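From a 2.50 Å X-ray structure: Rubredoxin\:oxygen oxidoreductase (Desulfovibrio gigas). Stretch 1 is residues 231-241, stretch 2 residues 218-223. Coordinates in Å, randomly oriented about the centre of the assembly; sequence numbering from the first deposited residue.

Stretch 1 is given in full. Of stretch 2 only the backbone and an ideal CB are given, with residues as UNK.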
# COMPACT_ATOMS: atom_id res chain seq x y z
N ARG A 231 -12.09 -13.76 32.65
CA ARG A 231 -12.34 -14.16 34.04
C ARG A 231 -13.75 -14.69 34.23
O ARG A 231 -14.73 -13.96 34.11
CB ARG A 231 -12.08 -12.97 34.95
CG ARG A 231 -12.26 -13.18 36.44
CD ARG A 231 -12.86 -11.92 37.03
NE ARG A 231 -11.93 -11.10 37.79
CZ ARG A 231 -12.01 -9.78 37.90
NH1 ARG A 231 -12.98 -9.11 37.29
NH2 ARG A 231 -11.12 -9.10 38.62
N GLY A 232 -13.84 -15.98 34.52
CA GLY A 232 -15.12 -16.64 34.71
C GLY A 232 -15.44 -17.58 33.57
O GLY A 232 -15.20 -17.28 32.40
N ALA A 233 -15.99 -18.75 33.91
CA ALA A 233 -16.27 -19.76 32.90
C ALA A 233 -17.18 -19.22 31.81
O ALA A 233 -17.06 -19.59 30.64
CB ALA A 233 -16.89 -20.99 33.55
N ASP A 234 -18.10 -18.31 32.17
CA ASP A 234 -18.97 -17.81 31.10
C ASP A 234 -18.13 -17.06 30.08
O ASP A 234 -18.21 -17.30 28.88
CB ASP A 234 -20.10 -16.96 31.65
CG ASP A 234 -19.62 -15.73 32.40
OD1 ASP A 234 -18.65 -15.90 33.18
OD2 ASP A 234 -20.17 -14.64 32.19
N GLN A 235 -17.28 -16.17 30.59
CA GLN A 235 -16.37 -15.40 29.77
C GLN A 235 -15.48 -16.32 28.95
O GLN A 235 -15.30 -16.17 27.74
CB GLN A 235 -15.54 -14.50 30.69
CG GLN A 235 -16.39 -13.46 31.41
CD GLN A 235 -16.82 -12.35 30.47
OE1 GLN A 235 -17.96 -12.29 30.04
NE2 GLN A 235 -15.88 -11.47 30.16
N CYS A 236 -14.92 -17.32 29.62
CA CYS A 236 -14.06 -18.24 28.88
C CYS A 236 -14.85 -18.98 27.81
O CYS A 236 -14.31 -19.36 26.77
CB CYS A 236 -13.40 -19.19 29.87
SG CYS A 236 -12.26 -18.28 30.96
N THR A 237 -16.14 -19.18 28.07
CA THR A 237 -16.94 -19.92 27.09
C THR A 237 -17.26 -19.01 25.91
O THR A 237 -17.25 -19.44 24.76
CB THR A 237 -18.22 -20.50 27.71
OG1 THR A 237 -17.86 -21.55 28.64
CG2 THR A 237 -19.10 -21.16 26.66
N PHE A 238 -17.53 -17.76 26.25
CA PHE A 238 -17.66 -16.71 25.24
C PHE A 238 -16.47 -16.72 24.29
O PHE A 238 -16.65 -16.83 23.08
CB PHE A 238 -17.80 -15.36 25.93
CG PHE A 238 -17.90 -14.16 25.01
CD1 PHE A 238 -19.02 -13.93 24.25
CD2 PHE A 238 -16.84 -13.26 24.93
CE1 PHE A 238 -19.10 -12.82 23.42
CE2 PHE A 238 -16.92 -12.15 24.11
CZ PHE A 238 -18.05 -11.93 23.35
N ALA A 239 -15.25 -16.62 24.83
CA ALA A 239 -14.04 -16.59 24.02
C ALA A 239 -14.00 -17.75 23.03
O ALA A 239 -13.76 -17.56 21.83
CB ALA A 239 -12.78 -16.64 24.89
N VAL A 240 -14.21 -18.96 23.54
CA VAL A 240 -14.11 -20.16 22.72
C VAL A 240 -15.26 -20.26 21.72
O VAL A 240 -15.05 -20.70 20.59
CB VAL A 240 -14.08 -21.42 23.59
CG1 VAL A 240 -14.29 -22.66 22.74
CG2 VAL A 240 -12.77 -21.48 24.36
N GLN A 241 -16.45 -19.86 22.16
CA GLN A 241 -17.59 -19.76 21.26
C GLN A 241 -17.19 -18.99 20.01
O GLN A 241 -17.24 -19.47 18.88
CB GLN A 241 -18.73 -19.04 21.96
CG GLN A 241 -19.95 -19.84 22.35
CD GLN A 241 -21.08 -18.92 22.80
OE1 GLN A 241 -21.16 -17.75 22.42
NE2 GLN A 241 -21.97 -19.47 23.63
N UNK A 218 -11.81 -26.72 30.31
CA UNK A 218 -12.94 -25.84 30.55
C UNK A 218 -12.55 -24.75 31.56
O UNK A 218 -12.79 -24.86 32.75
CB UNK A 218 -14.14 -26.64 31.05
N UNK A 219 -11.93 -23.71 31.02
CA UNK A 219 -11.28 -22.69 31.83
C UNK A 219 -12.24 -21.79 32.61
O UNK A 219 -13.37 -21.55 32.19
CB UNK A 219 -10.40 -21.82 30.93
N UNK A 220 -11.73 -21.30 33.73
CA UNK A 220 -12.34 -20.26 34.54
C UNK A 220 -11.64 -18.94 34.25
O UNK A 220 -12.18 -17.86 34.45
CB UNK A 220 -12.27 -20.61 36.03
N UNK A 221 -10.42 -19.07 33.75
CA UNK A 221 -9.55 -18.00 33.34
C UNK A 221 -8.81 -18.31 32.05
O UNK A 221 -8.10 -19.32 31.97
CB UNK A 221 -8.55 -17.69 34.46
N UNK A 222 -8.95 -17.44 31.04
CA UNK A 222 -8.04 -17.57 29.91
C UNK A 222 -7.08 -16.38 29.89
O UNK A 222 -7.53 -15.25 29.95
CB UNK A 222 -8.82 -17.66 28.59
N UNK A 223 -5.80 -16.68 29.82
CA UNK A 223 -4.71 -15.72 29.95
C UNK A 223 -3.88 -15.65 28.67
O UNK A 223 -2.96 -16.44 28.47
CB UNK A 223 -3.82 -16.09 31.14

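Stretch 1 passes from an extended residue, Arg231, through Gly232 at the N-cap into a helix that begins at Ala233, and stretch 2 runs beside this turn. Cys236, Ala239 and Val240 direct their CA-to-CB bonds toward stretch 2, so the helix offers it a small, apolar surface.

Position 218 has an ideal CB with nothing of stretch 1 within 5.5 Å. The contact sets no demand here, and almost any residue would do. It is Ala218, whose methyl group takes no part in the packing.

At position 219 CA-to-CB points sideways, and the ideal CB lies 4.0 Å from Cys236 SG, which favours a compact apolar group. Phi of -71° and psi of 152° suit many residues, proline among them, since its ring holds phi near this value. The residue is Pro219, and its CB packs 4.0 Å from Cys236 SG. Its carbonyl is engaged as well: Ala233 CA makes a CA-H...O contact with Pro219 O at 3.5 Å, and a water O lies 3.3 Å from Pro219 O and 3.3 Å from Thr237 OG1, donating a hydrogen bond to both.

Position 220 turns its CB away, 4.7 Å from Ala233 N, so a long or polar side chain can leave without disturbing the helix. The backbone does the essential work, because its carbonyl accepts a hydrogen bond from Gly232 N at a short 2.5 Å from N to O, tying the residue before the helix to the loop just ahead of the strand. Many residues could supply that carbonyl. The deposited one is Glu220; its OE2 comes no nearer to Ala233 CB than 4.3 Å, and its carboxylate is hydrogen-bonded elsewhere in the structure.

Position 221 forms an antiparallel, non-hydrogen-bonded bridge with Arg231, their CA atoms 4.8 Å apart and their side chains on the same face of the sheet. The ideal CB is 5.2 Å from Arg231 CA, beside the aliphatic part of the arginine. A broad apolar or aromatic residue could cover those methylenes. It is Phe221: with chi1 in the m well, the end of its side chain comes nearer than its CB, and CE1 lies 3.3 Å from Arg231 CG, which approaches the ring obliquely.

Position 222 points toward the helix, with its ideal CB 4.2 Å from Cys236 SG and the methyl groups of Ala239 and Val240 farther along. An extended backbone and a hydrophobic surface together suit valine, isoleucine, leucine or methionine, the longer ones reaching further. Ile222 fills the place, with chi1 m and chi2 t. Its CD1 lies 3.7 Å from Cys236 CB, 4.0 Å from Ala239 CB and 4.5 Å from Val240 CG2, so one methyl group touches three residues spanning about a turn of helix.

Position 223 has its CB beyond the reach of stretch 1, which leaves the choice open. It is Cys223, and its side chain makes no contact with the helix.

Stretch 2 (218-223) APEFIC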
# COMPACT_ATOMS: atom_id res chain seq x y z
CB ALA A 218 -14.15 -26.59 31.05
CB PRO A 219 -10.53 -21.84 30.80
CG PRO A 219 -10.50 -22.67 29.55
CD PRO A 219 -11.80 -23.44 29.57
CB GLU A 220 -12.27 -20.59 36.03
CG GLU A 220 -13.64 -20.70 36.69
CD GLU A 220 -13.93 -22.08 37.25
OE1 GLU A 220 -13.56 -22.33 38.42
OE2 GLU A 220 -14.52 -22.92 36.54
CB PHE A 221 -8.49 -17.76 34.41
CG PHE A 221 -9.01 -17.11 35.67
CD1 PHE A 221 -9.17 -15.74 35.72
CD2 PHE A 221 -9.33 -17.88 36.78
CE1 PHE A 221 -9.64 -15.14 36.87
CE2 PHE A 221 -9.80 -17.28 37.94
CZ PHE A 221 -9.95 -15.91 37.98
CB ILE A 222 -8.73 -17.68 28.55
CG1 ILE A 222 -9.53 -18.97 28.40
CG2 ILE A 222 -7.71 -17.50 27.43
CD1 ILE A 222 -10.63 -18.92 27.36
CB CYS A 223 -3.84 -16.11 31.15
SG CYS A 223 -4.77 -16.27 32.70
O HOH W 1 -15.04 -22.82 29.66
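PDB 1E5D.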